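Local coordinates for protein phosphotriesterase, putative (PDB 4J35) that probably hydrolyses lactones with the help of two divalent metal ions, and is here engineered toward organophosphate hydrolysis, at residues R160-V165 / V171-H176; C92-F97 / Y121-T126; T126-G131 / R167-P172; Y154-F159 / A187-S192; E130-A133 / R138-V141. The protein carries 7 engineered substitutions. All blocks are in the same frame, centred on the assembly; numbering follows the deposited sequence.

Interaction 1. Residues R160-V165 / V171-H176; sequences RAAARV and VPIITH. With CO (cobalt (II) ion), chain B.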
# COMPACT_ATOMS: atom_id res chain seq x y z
N ARG A 160 6.82 -16.18 3.57
CA ARG A 160 7.32 -16.87 4.76
C ARG A 160 8.35 -16.01 5.47
O ARG A 160 8.37 -15.97 6.69
CB ARG A 160 7.92 -18.28 4.41
CG ARG A 160 6.87 -19.26 3.85
CD ARG A 160 7.39 -20.71 3.74
NE ARG A 160 8.42 -20.87 2.73
CZ ARG A 160 8.19 -21.14 1.45
NH1 ARG A 160 6.96 -21.28 0.99
NH2 ARG A 160 9.21 -21.28 0.61
N ALA A 161 9.18 -15.30 4.72
CA ALA A 161 10.13 -14.38 5.36
C ALA A 161 9.40 -13.25 6.11
O ALA A 161 9.79 -12.90 7.22
CB ALA A 161 11.07 -13.80 4.34
N ALA A 162 8.36 -12.67 5.50
CA ALA A 162 7.58 -11.64 6.17
C ALA A 162 6.89 -12.14 7.45
O ALA A 162 6.86 -11.43 8.46
CB ALA A 162 6.55 -11.08 5.21
N ALA A 163 6.31 -13.34 7.42
CA ALA A 163 5.60 -13.84 8.60
C ALA A 163 6.56 -13.94 9.78
O ALA A 163 6.24 -13.62 10.92
CB ALA A 163 4.92 -15.18 8.29
N ARG A 164 7.78 -14.36 9.49
CA ARG A 164 8.80 -14.46 10.51
C ARG A 164 9.19 -13.11 11.09
O ARG A 164 9.28 -12.94 12.30
CB ARG A 164 10.02 -15.15 9.90
CG ARG A 164 11.16 -15.30 10.81
CD ARG A 164 12.20 -16.15 10.12
NE ARG A 164 13.30 -16.52 10.99
CZ ARG A 164 14.50 -16.90 10.53
NH1 ARG A 164 14.75 -16.94 9.21
NH2 ARG A 164 15.44 -17.23 11.41
N VAL A 165 9.41 -12.13 10.23
CA VAL A 165 9.70 -10.80 10.74
C VAL A 165 8.52 -10.27 11.54
O VAL A 165 8.71 -9.58 12.54
CB VAL A 165 10.06 -9.78 9.57
CG1 VAL A 165 10.35 -8.44 10.19
CG2 VAL A 165 11.24 -10.28 8.80
N VAL A 171 5.80 -5.87 13.19
CA VAL A 171 5.65 -4.91 12.07
C VAL A 171 4.35 -5.24 11.33
O VAL A 171 3.98 -6.40 11.22
CB VAL A 171 6.89 -4.90 11.14
CG1 VAL A 171 7.07 -6.25 10.43
CG2 VAL A 171 6.81 -3.79 10.08
N PRO A 172 3.61 -4.22 10.86
CA PRO A 172 2.46 -4.50 9.99
C PRO A 172 2.87 -5.06 8.60
O PRO A 172 3.98 -4.82 8.14
CB PRO A 172 1.83 -3.11 9.79
CG PRO A 172 2.58 -2.18 10.67
CD PRO A 172 3.88 -2.77 10.95
N ILE A 173 1.95 -5.76 7.94
CA ILE A 173 2.15 -6.29 6.58
C ILE A 173 1.00 -5.75 5.72
O ILE A 173 -0.18 -5.85 6.11
CB ILE A 173 2.07 -7.85 6.60
CG1 ILE A 173 3.30 -8.43 7.31
CG2 ILE A 173 1.95 -8.43 5.19
CD1 ILE A 173 3.21 -9.95 7.44
N ILE A 174 1.34 -5.11 4.58
CA ILE A 174 0.32 -4.76 3.61
C ILE A 174 0.57 -5.53 2.33
O ILE A 174 1.68 -5.93 2.04
CB ILE A 174 0.28 -3.22 3.33
CG1 ILE A 174 1.58 -2.74 2.71
CG2 ILE A 174 -0.01 -2.47 4.65
CD1 ILE A 174 1.51 -1.22 2.40
N THR A 175 -0.48 -5.79 1.56
CA THR A 175 -0.27 -6.56 0.36
C THR A 175 -0.85 -5.95 -0.91
O THR A 175 -1.64 -5.00 -0.89
CB THR A 175 -0.83 -7.98 0.45
OG1 THR A 175 -2.23 -7.98 0.23
CG2 THR A 175 -0.53 -8.58 1.82
N HIS A 176 -0.37 -6.52 -2.02
CA HIS A 176 -0.91 -6.31 -3.35
C HIS A 176 -1.57 -7.61 -3.80
O HIS A 176 -0.97 -8.68 -3.69
CB HIS A 176 0.27 -5.96 -4.29
CG HIS A 176 -0.05 -6.05 -5.77
ND1 HIS A 176 -0.14 -4.96 -6.59
CD2 HIS A 176 -0.18 -7.13 -6.58
CE1 HIS A 176 -0.37 -5.34 -7.83
NE2 HIS A 176 -0.41 -6.66 -7.85
CO CO B . -0.30 -2.94 -5.86
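With chi1 of Val165 at -180°, its CG1 stands anti to the backbone N; in Val171 the corresponding methyl is tucked between the backbone N and the carbonyl carbon (chi1 64°). These two settings bring the CG1 methyls together, Val165 CG1 lying 4.0 Å from Val171 CG1, with the two branched side chains running obliquely past one another. The second point of contact lies about a helical turn back, at Ala162, and two residues on, at Ile173. Ile173 holds CG1 anti to its carbonyl carbon and continues fully extended through chi2 (176°), so the long arm ends in CD1 against the helix. That methyl sits 4.2 Å from Ala162 CB and 4.1 Å from Ala162 O, meeting the small side chain and the adjoining backbone at once. Alanine keeps the helix surface low here, and the CA atoms of Ala162 and Ile173 are 7.6 Å apart.

All four touching residues are buried, and their side chains meet through apolar atoms alone. Two residues beyond the strand, His176 binds a cobalt ion through ND1, 2.2 Å from the metal, and Gln178 hydrogen-bonds to its NE2. His204 is a second ligand of the same ion.

In the barrel, this is a helix packed on the strand that follows it. Val165 also touches Tyr121 and Met124 of helix 116-129. Ile173 makes a backbone hydrogen bond to Met201 of the parallel strand 200-202, and Pro172 and Ile174 meet helix 307-322.

Interaction 2. Residues C92-F97 / Y121-T126; sequences CATGFF and YEMMRT. Engineered in segment 92-97: Phe97 (natural residue Tyr).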
# COMPACT_ATOMS: atom_id res chain seq x y z
N CYS A 92 7.40 3.99 5.16
CA CYS A 92 7.80 3.33 3.93
C CYS A 92 7.87 1.83 4.13
O CYS A 92 7.78 1.37 5.25
CB CYS A 92 9.13 3.87 3.39
SG CYS A 92 10.59 3.44 4.31
N ALA A 93 7.98 1.13 3.01
CA ALA A 93 7.90 -0.32 2.97
C ALA A 93 9.24 -1.00 2.78
O ALA A 93 10.19 -0.44 2.24
CB ALA A 93 6.98 -0.74 1.83
N THR A 94 9.28 -2.28 3.18
CA THR A 94 10.33 -3.19 2.72
C THR A 94 9.66 -4.37 2.03
O THR A 94 8.72 -4.95 2.57
CB THR A 94 11.20 -3.69 3.87
OG1 THR A 94 12.18 -4.58 3.35
CG2 THR A 94 10.37 -4.38 4.96
N GLY A 95 10.09 -4.68 0.81
CA GLY A 95 9.51 -5.79 0.09
C GLY A 95 9.82 -5.73 -1.38
O GLY A 95 10.42 -4.74 -1.86
N PHE A 96 9.44 -6.77 -2.11
CA PHE A 96 9.63 -6.78 -3.58
C PHE A 96 8.29 -7.03 -4.26
O PHE A 96 7.39 -7.57 -3.64
CB PHE A 96 10.55 -7.91 -3.98
CG PHE A 96 12.00 -7.56 -4.06
CD1 PHE A 96 12.70 -7.11 -2.95
CD2 PHE A 96 12.69 -7.75 -5.22
CE1 PHE A 96 14.05 -6.85 -3.01
CE2 PHE A 96 14.06 -7.50 -5.30
CZ PHE A 96 14.74 -7.03 -4.18
N PHE A 97 8.19 -6.70 -5.54
CA PHE A 97 6.90 -6.76 -6.25
C PHE A 97 6.60 -8.15 -6.83
O PHE A 97 7.51 -8.97 -6.96
CB PHE A 97 6.94 -5.69 -7.35
CG PHE A 97 5.61 -5.21 -7.82
CD1 PHE A 97 4.63 -4.81 -6.91
CD2 PHE A 97 5.37 -5.05 -9.18
CE1 PHE A 97 3.40 -4.30 -7.36
CE2 PHE A 97 4.15 -4.53 -9.63
CZ PHE A 97 3.16 -4.16 -8.72
N TYR A 121 14.44 -12.74 4.52
CA TYR A 121 14.14 -12.46 5.89
C TYR A 121 15.14 -11.46 6.46
O TYR A 121 14.74 -10.53 7.18
CB TYR A 121 14.16 -13.77 6.69
CG TYR A 121 14.37 -13.56 8.16
CD1 TYR A 121 13.34 -13.16 8.98
CD2 TYR A 121 15.62 -13.77 8.72
CE1 TYR A 121 13.54 -12.96 10.35
CE2 TYR A 121 15.84 -13.57 10.07
CZ TYR A 121 14.80 -13.16 10.88
OH TYR A 121 15.03 -12.98 12.23
N GLU A 122 16.43 -11.65 6.17
CA GLU A 122 17.47 -10.78 6.75
C GLU A 122 17.33 -9.36 6.25
O GLU A 122 17.50 -8.39 7.00
CB GLU A 122 18.87 -11.27 6.40
CG GLU A 122 19.26 -12.57 7.04
CD GLU A 122 19.38 -12.47 8.57
OE1 GLU A 122 19.50 -11.35 9.12
OE2 GLU A 122 19.37 -13.53 9.23
N MET A 123 17.03 -9.23 4.97
CA MET A 123 16.79 -7.88 4.40
C MET A 123 15.60 -7.22 5.08
O MET A 123 15.64 -6.05 5.50
CB MET A 123 16.56 -8.00 2.88
CG MET A 123 16.03 -6.72 2.24
SD MET A 123 15.59 -7.02 0.51
CE MET A 123 13.92 -7.62 0.77
N MET A 124 14.49 -7.94 5.17
CA MET A 124 13.32 -7.33 5.77
C MET A 124 13.61 -6.95 7.21
O MET A 124 13.29 -5.84 7.64
CB MET A 124 12.13 -8.28 5.71
CG MET A 124 11.54 -8.44 4.33
SD MET A 124 10.26 -9.72 4.33
CE MET A 124 9.68 -9.54 2.63
N ARG A 125 14.24 -7.86 7.96
CA ARG A 125 14.44 -7.64 9.38
C ARG A 125 15.32 -6.41 9.57
O ARG A 125 15.04 -5.57 10.42
CB ARG A 125 15.10 -8.85 10.05
CG ARG A 125 15.24 -8.66 11.57
CD ARG A 125 16.09 -9.72 12.23
NE ARG A 125 17.40 -9.87 11.59
CZ ARG A 125 18.42 -9.03 11.74
NH1 ARG A 125 18.29 -7.94 12.50
NH2 ARG A 125 19.57 -9.26 11.12
N THR A 126 16.37 -6.32 8.77
CA THR A 126 17.34 -5.23 8.89
C THR A 126 16.69 -3.90 8.55
O THR A 126 16.92 -2.87 9.21
CB THR A 126 18.55 -5.44 7.95
OG1 THR A 126 19.25 -6.64 8.32
CG2 THR A 126 19.50 -4.24 7.99
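The Phe96 ring receives the sulfur of Met123 at its edge, close to the ring plane: SD lies 5.1 Å from the ring centroid and 74° off the normal, a Met-aromatic contact. The nearest ring atom is CE1, 3.8 Å from Met123 SD. The bend at chi3 of Met123 (86°) folds its methyl back, leaving CE 3.9 Å from Phe96 CD1 as well, and the two side chains meet at about a right angle. Phe107 makes a separate edge-to-face pairing with the same phenyl group. On the helix, the Arg125 guanidinium takes Glu122 OE1 at its edge and in its plane, a salt bridge of 2.9 Å from NH2 to OE1.

Further back along the loop, Thr94 packs on Met124. Its OG1 comes within 3.8 Å of Met124 CA and 4.0 Å of Met124 CG, where the methionine starts its extended course.

The hydroxyl of Thr94 has its polar partner in Glu127 OE1, one helical turn after Met123 and Met124. Between the segments, then, the contact rests on van der Waals and sulfur-aromatic packing, and the Thr94 hydroxyl that takes part in it is satisfied by a carboxylate further along helix 116-129.

Interaction 3. Residues T126-G131 / R167-P172; sequences TEVTEG and RETGVP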
# COMPACT_ATOMS: atom_id res chain seq x y z
N THR A 126 16.37 -6.32 8.77
CA THR A 126 17.34 -5.23 8.89
C THR A 126 16.69 -3.90 8.55
O THR A 126 16.92 -2.87 9.21
CB THR A 126 18.55 -5.44 7.95
OG1 THR A 126 19.25 -6.64 8.32
CG2 THR A 126 19.50 -4.24 7.99
N GLU A 127 15.86 -3.89 7.51
CA GLU A 127 15.26 -2.63 7.10
C GLU A 127 14.17 -2.16 8.08
O GLU A 127 13.95 -0.96 8.24
CB GLU A 127 14.78 -2.71 5.64
CG GLU A 127 15.92 -2.87 4.64
CD GLU A 127 15.49 -2.77 3.17
OE1 GLU A 127 14.32 -3.09 2.86
OE2 GLU A 127 16.34 -2.35 2.35
N VAL A 128 13.52 -3.09 8.76
CA VAL A 128 12.50 -2.77 9.77
C VAL A 128 13.15 -2.34 11.11
O VAL A 128 12.64 -1.45 11.80
CB VAL A 128 11.60 -4.02 10.06
CG1 VAL A 128 10.88 -3.91 11.40
CG2 VAL A 128 10.60 -4.24 8.92
N THR A 129 14.23 -3.02 11.50
CA THR A 129 14.80 -2.82 12.83
C THR A 129 15.96 -1.82 12.84
O THR A 129 16.12 -1.10 13.82
CB THR A 129 15.24 -4.15 13.50
OG1 THR A 129 16.39 -4.67 12.85
CG2 THR A 129 14.13 -5.18 13.47
N GLU A 130 16.72 -1.74 11.74
CA GLU A 130 17.96 -0.92 11.71
C GLU A 130 17.94 0.22 10.72
O GLU A 130 18.27 1.35 11.06
CB GLU A 130 19.17 -1.77 11.34
CG GLU A 130 19.51 -2.86 12.31
CD GLU A 130 20.73 -3.64 11.84
OE1 GLU A 130 21.65 -3.02 11.25
OE2 GLU A 130 20.75 -4.88 12.05
N GLY A 131 17.63 -0.09 9.47
CA GLY A 131 17.49 0.98 8.50
C GLY A 131 17.73 0.53 7.07
O GLY A 131 18.15 -0.59 6.81
N ARG A 167 6.36 -11.97 13.32
CA ARG A 167 6.32 -12.62 14.62
C ARG A 167 7.33 -11.99 15.59
O ARG A 167 7.04 -11.81 16.77
CB ARG A 167 6.54 -14.13 14.47
CG ARG A 167 5.31 -14.81 13.89
CD ARG A 167 5.51 -16.28 13.62
NE ARG A 167 6.02 -17.00 14.80
CZ ARG A 167 5.32 -17.22 15.92
NH1 ARG A 167 4.08 -16.77 16.06
NH2 ARG A 167 5.88 -17.89 16.92
N GLU A 168 8.51 -11.64 15.07
CA GLU A 168 9.60 -11.13 15.89
C GLU A 168 9.54 -9.65 16.23
O GLU A 168 10.12 -9.22 17.22
CB GLU A 168 10.91 -11.39 15.20
CG GLU A 168 11.23 -12.85 15.08
CD GLU A 168 12.45 -13.11 14.24
OE1 GLU A 168 12.71 -14.30 13.96
OE2 GLU A 168 13.15 -12.13 13.87
N THR A 169 8.86 -8.85 15.41
CA THR A 169 8.92 -7.40 15.58
C THR A 169 7.55 -6.76 15.73
O THR A 169 7.45 -5.64 16.20
CB THR A 169 9.58 -6.73 14.37
OG1 THR A 169 8.72 -6.89 13.24
CG2 THR A 169 10.95 -7.36 14.05
N GLY A 170 6.50 -7.46 15.32
CA GLY A 170 5.16 -6.88 15.34
C GLY A 170 4.91 -5.92 14.18
O GLY A 170 3.89 -5.24 14.17
N VAL A 171 5.80 -5.87 13.19
CA VAL A 171 5.65 -4.91 12.07
C VAL A 171 4.35 -5.24 11.33
O VAL A 171 3.98 -6.40 11.22
CB VAL A 171 6.89 -4.90 11.14
CG1 VAL A 171 7.07 -6.25 10.43
CG2 VAL A 171 6.81 -3.79 10.08
N PRO A 172 3.61 -4.22 10.86
CA PRO A 172 2.46 -4.50 9.99
C PRO A 172 2.87 -5.06 8.60
O PRO A 172 3.98 -4.82 8.14
CB PRO A 172 1.83 -3.11 9.79
CG PRO A 172 2.58 -2.18 10.67
CD PRO A 172 3.88 -2.77 10.95
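Two helices of the outer layer of the TIM-type barrel bring their C-terminal ends together here, and an ST turn at Thr169 shapes one side of the meeting. Val128 carries most of it. Its CG1 faces Thr169 OG1 tip to tip at 4.1 Å and lies equally far from Val171 CB, while CG2 meets Val171 CG2 at 4.0 Å. At the outer margin, Thr129 CG2 touches Thr169 CG2 at 3.9 Å, the two threonines crossing at about a right angle.

Thr169 can present a methyl to one neighbour and an oxygen to another because its OG1 lies between the backbone N and the carbonyl carbon (chi1 67°). From there the hydroxyl bends over the end of its own helix: it accepts the N-H of Val171 at 3.1 Å, with an N-H...O angle of 152°, and also hydrogen-bonds to Val165 O. Two bonds therefore fix the oxygen that Val128 packs against. The OG1 of Thr129 likewise turns back, to Arg125 O. Between the two touching residues of the second segment, Gly170 leaves the helix with positive phi and swings Val171 inward. In the other helix, Thr126 O receives both Glu130 N and Gly131 N, the latter at 2.9 Å, as the chain departs.

Inward of the contact, Val128 also touches Thr94 in the loop after strand 89-91, and Val171 rests on Ile142. Pro172, the next residue, packs on Leu321 and Phe322, linking these ends to helix 307-322.

Interaction 4. Residues Y154-F159 / A187-S192; sequences YEQLFF and AELLTS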
# COMPACT_ATOMS: atom_id res chain seq x y z
N TYR A 154 7.94 -18.86 -5.74
CA TYR A 154 8.80 -17.70 -5.58
C TYR A 154 8.22 -16.59 -4.68
O TYR A 154 8.87 -16.10 -3.77
CB TYR A 154 9.06 -17.11 -6.94
CG TYR A 154 9.96 -15.92 -6.86
CD1 TYR A 154 11.22 -16.03 -6.29
CD2 TYR A 154 9.57 -14.71 -7.36
CE1 TYR A 154 12.05 -14.95 -6.21
CE2 TYR A 154 10.39 -13.62 -7.29
CZ TYR A 154 11.64 -13.76 -6.73
OH TYR A 154 12.47 -12.67 -6.65
N GLU A 155 7.00 -16.17 -4.96
CA GLU A 155 6.30 -15.23 -4.09
C GLU A 155 6.21 -15.77 -2.65
O GLU A 155 6.29 -15.02 -1.69
CB GLU A 155 4.93 -14.94 -4.67
CG GLU A 155 4.98 -13.95 -5.84
CD GLU A 155 3.83 -14.12 -6.82
OE1 GLU A 155 2.89 -14.88 -6.51
OE2 GLU A 155 3.85 -13.47 -7.89
N GLN A 156 6.09 -17.08 -2.48
CA GLN A 156 5.90 -17.60 -1.14
C GLN A 156 7.15 -17.44 -0.28
O GLN A 156 7.08 -17.38 0.94
CB GLN A 156 5.41 -19.03 -1.17
CG GLN A 156 3.97 -19.11 -1.67
CD GLN A 156 3.37 -20.47 -1.42
OE1 GLN A 156 3.51 -21.02 -0.33
NE2 GLN A 156 2.72 -21.02 -2.43
N LEU A 157 8.29 -17.34 -0.93
CA LEU A 157 9.53 -17.10 -0.21
C LEU A 157 9.34 -15.86 0.64
O LEU A 157 9.74 -15.84 1.80
CB LEU A 157 10.69 -16.88 -1.19
CG LEU A 157 11.00 -18.08 -2.09
CD1 LEU A 157 11.90 -17.65 -3.23
CD2 LEU A 157 11.66 -19.19 -1.31
N PHE A 158 8.76 -14.82 0.02
CA PHE A 158 8.58 -13.53 0.66
C PHE A 158 7.50 -13.61 1.74
O PHE A 158 7.67 -13.03 2.81
CB PHE A 158 8.24 -12.45 -0.37
CG PHE A 158 9.37 -12.23 -1.40
CD1 PHE A 158 9.48 -13.04 -2.52
CD2 PHE A 158 10.30 -11.19 -1.24
CE1 PHE A 158 10.53 -12.83 -3.46
CE2 PHE A 158 11.35 -11.01 -2.16
CZ PHE A 158 11.44 -11.83 -3.27
N PHE A 159 6.41 -14.32 1.48
CA PHE A 159 5.38 -14.50 2.50
C PHE A 159 5.97 -15.16 3.74
O PHE A 159 5.66 -14.75 4.87
CB PHE A 159 4.17 -15.29 1.96
CG PHE A 159 3.19 -14.46 1.15
CD1 PHE A 159 3.56 -13.91 -0.07
CD2 PHE A 159 1.89 -14.24 1.61
CE1 PHE A 159 2.68 -13.15 -0.83
CE2 PHE A 159 1.00 -13.47 0.86
CZ PHE A 159 1.38 -12.93 -0.35
N ALA A 187 -4.46 -14.35 3.11
CA ALA A 187 -4.85 -14.16 4.49
C ALA A 187 -4.68 -15.49 5.18
O ALA A 187 -4.15 -15.59 6.27
CB ALA A 187 -6.31 -13.67 4.60
N GLU A 188 -5.07 -16.53 4.47
CA GLU A 188 -4.93 -17.90 5.00
C GLU A 188 -3.47 -18.33 5.16
O GLU A 188 -3.10 -18.96 6.17
CB GLU A 188 -5.61 -18.87 4.08
CG GLU A 188 -5.43 -20.31 4.56
CD GLU A 188 -6.10 -21.26 3.63
OE1 GLU A 188 -5.83 -21.17 2.41
OE2 GLU A 188 -6.91 -22.07 4.12
N LEU A 189 -2.64 -18.01 4.17
CA LEU A 189 -1.22 -18.32 4.24
C LEU A 189 -0.51 -17.57 5.38
O LEU A 189 0.16 -18.16 6.21
CB LEU A 189 -0.54 -18.05 2.89
CG LEU A 189 0.98 -18.22 2.84
CD1 LEU A 189 1.38 -19.63 3.33
CD2 LEU A 189 1.52 -17.97 1.43
N LEU A 190 -0.66 -16.26 5.42
CA LEU A 190 -0.03 -15.49 6.49
C LEU A 190 -0.52 -15.88 7.91
O LEU A 190 0.28 -15.95 8.84
CB LEU A 190 -0.30 -13.98 6.26
CG LEU A 190 0.49 -13.39 5.08
CD1 LEU A 190 -0.08 -11.94 4.79
CD2 LEU A 190 1.97 -13.35 5.34
N THR A 191 -1.82 -16.10 8.08
CA THR A 191 -2.32 -16.52 9.40
C THR A 191 -1.80 -17.93 9.76
O THR A 191 -1.40 -18.16 10.90
CB THR A 191 -3.87 -16.48 9.53
OG1 THR A 191 -4.51 -17.21 8.47
CG2 THR A 191 -4.36 -15.02 9.54
N SER A 192 -1.78 -18.83 8.78
CA SER A 192 -1.29 -20.21 8.99
C SER A 192 0.16 -20.21 9.45
O SER A 192 0.60 -21.12 10.16
CB SER A 192 -1.43 -21.06 7.72
OG SER A 192 -0.45 -20.69 6.72
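Phe159 and the two leucines, Leu189 and Leu190, make the close-packed half of this contact. Phe159 CD2 lies 3.8 Å from Leu189 CD2 and 3.8 Å from Leu190 CD2, meeting methyls of two successive residues that reach it from directions roughly at right angles. Leu189 gets there with CG anti to the backbone N (chi1 174°), and the same CD2 comes down to Phe159 CB. Leu190, the next residue on the same helix, crosses Phe159 at about a right angle; its CD2 also approaches Phe159 O at 4.0 Å.

Toward the outside the fit is looser. Gln156 touches the same Leu189 methyl, its OE1 4.0 Å from Leu189 CD2, and gives its NE2 to Ile151 O rather than to the facing helix. Ser192 folds its OG back to Leu189 O at 2.7 Å, a bond within its own helix near its end.

The local axes stay 11.2 Å apart and cross at -45°, pointing broadly the same way. That is how successive helices pack around a (beta/alpha)8 barrel: helix 153-169 and helix 183-192 flank strand 173-174 in sequence, with Phe159 packed against Leu189 and Leu190 where the two helices meet.

Interaction 5. Residues E130-A133 / R138-V141; sequences EGIA and RAGV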
# COMPACT_ATOMS: atom_id res chain seq x y z
N GLU A 130 16.72 -1.74 11.74
CA GLU A 130 17.96 -0.92 11.71
C GLU A 130 17.94 0.22 10.72
O GLU A 130 18.27 1.35 11.06
CB GLU A 130 19.17 -1.77 11.34
CG GLU A 130 19.51 -2.86 12.31
CD GLU A 130 20.73 -3.64 11.84
OE1 GLU A 130 21.65 -3.02 11.25
OE2 GLU A 130 20.75 -4.88 12.05
N GLY A 131 17.63 -0.09 9.47
CA GLY A 131 17.49 0.98 8.50
C GLY A 131 17.73 0.53 7.07
O GLY A 131 18.15 -0.59 6.81
N ILE A 132 17.44 1.44 6.16
CA ILE A 132 17.51 1.14 4.74
C ILE A 132 18.73 1.80 4.12
O ILE A 132 18.93 3.00 4.25
CB ILE A 132 16.25 1.63 4.02
CG1 ILE A 132 15.02 0.92 4.62
CG2 ILE A 132 16.39 1.40 2.53
CD1 ILE A 132 13.71 1.61 4.39
N ALA A 133 19.54 0.99 3.45
CA ALA A 133 20.64 1.49 2.62
C ALA A 133 21.60 2.37 3.40
O ALA A 133 22.13 3.34 2.86
CB ALA A 133 20.09 2.24 1.39
N ARG A 138 14.07 3.65 8.82
CA ARG A 138 13.51 2.31 8.91
C ARG A 138 12.17 2.16 8.17
O ARG A 138 11.37 3.09 8.12
CB ARG A 138 13.36 1.89 10.37
CG ARG A 138 14.73 1.71 11.06
CD ARG A 138 14.61 1.92 12.57
NE ARG A 138 13.77 0.89 13.20
CZ ARG A 138 13.26 0.98 14.42
NH1 ARG A 138 13.47 2.06 15.16
NH2 ARG A 138 12.53 -0.02 14.90
N ALA A 139 11.96 0.98 7.58
CA ALA A 139 10.67 0.63 7.00
C ALA A 139 9.65 0.43 8.11
O ALA A 139 9.97 -0.16 9.14
CB ALA A 139 10.79 -0.62 6.15
N GLY A 140 8.43 0.89 7.90
CA GLY A 140 7.38 0.78 8.91
C GLY A 140 6.32 -0.25 8.57
O GLY A 140 5.45 -0.57 9.39
N VAL A 141 6.42 -0.79 7.35
CA VAL A 141 5.54 -1.86 6.90
C VAL A 141 6.35 -2.78 6.01
O VAL A 141 7.35 -2.36 5.40
CB VAL A 141 4.30 -1.32 6.12
CG1 VAL A 141 3.58 -0.23 6.91
CG2 VAL A 141 4.67 -0.78 4.77
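Arg138 packs on Glu130 and Gly131, and Ile132 on Ala139, where a short loop doubles back after helix 116-129; this is a short-range packing contact in the connection that leads from that helix back into the (beta/alpha)8 barrel. The two strips of backbone come close where the return begins, with the CA atoms of Gly131 and Arg138 4.2 Å apart. Gly131 is the first residue to leave helical backbone angles, with positive phi (155°), a value readily reached only by a residue without a CB.

Arg138 uses the aliphatic part of its side chain. CG lies 3.6 Å from Glu130 C and 3.8 Å from Gly131 N, resting against the peptide unit that joins them. A bend at chi3 (65°) then turns the guanidinium back along the helix end, where NE hydrogen-bonds to Val128 O. The charged group thus helps to close the helix terminus, while its methylene chain covers the backbone that leaves it. Glu130 is exposed, and its carboxylate makes a long, weak ion pair with Arg125.

On the buried side Ile132 does the work, in the neighbourhood of Cys92 and Arg74. Gly140 bonds through its backbone to Cys92, tying the returning chain to the loop after strand 89-91. The Ile132 CD1 methyl lies 4.1 Å from Ala139 CB and 3.7 Å from Ala139 N.

How the interactions relate
From the N terminus, interaction 2 comes first, closing the loop from 92-97 to helix 116-129. Interactions 3 and 5 both start at the end of that helix: interaction 5 makes a short turn-back to 138-141, inside the much wider loop that interaction 3 closes at 167-172. Interaction 4 opens within that wide loop and closes beyond it, so interactions 3 and 4 cross. Interaction 1 nests inside interaction 4 and shares Val171 and Pro172 with interaction 3. Helix 153-169 serves interactions 1, 3 and 4, joining helix 116-129, strand 173-174 and helix 183-192. Interactions 2 and 3 also meet directly, through Tyr121 OH and Glu168 OE2 at 2.6 Å.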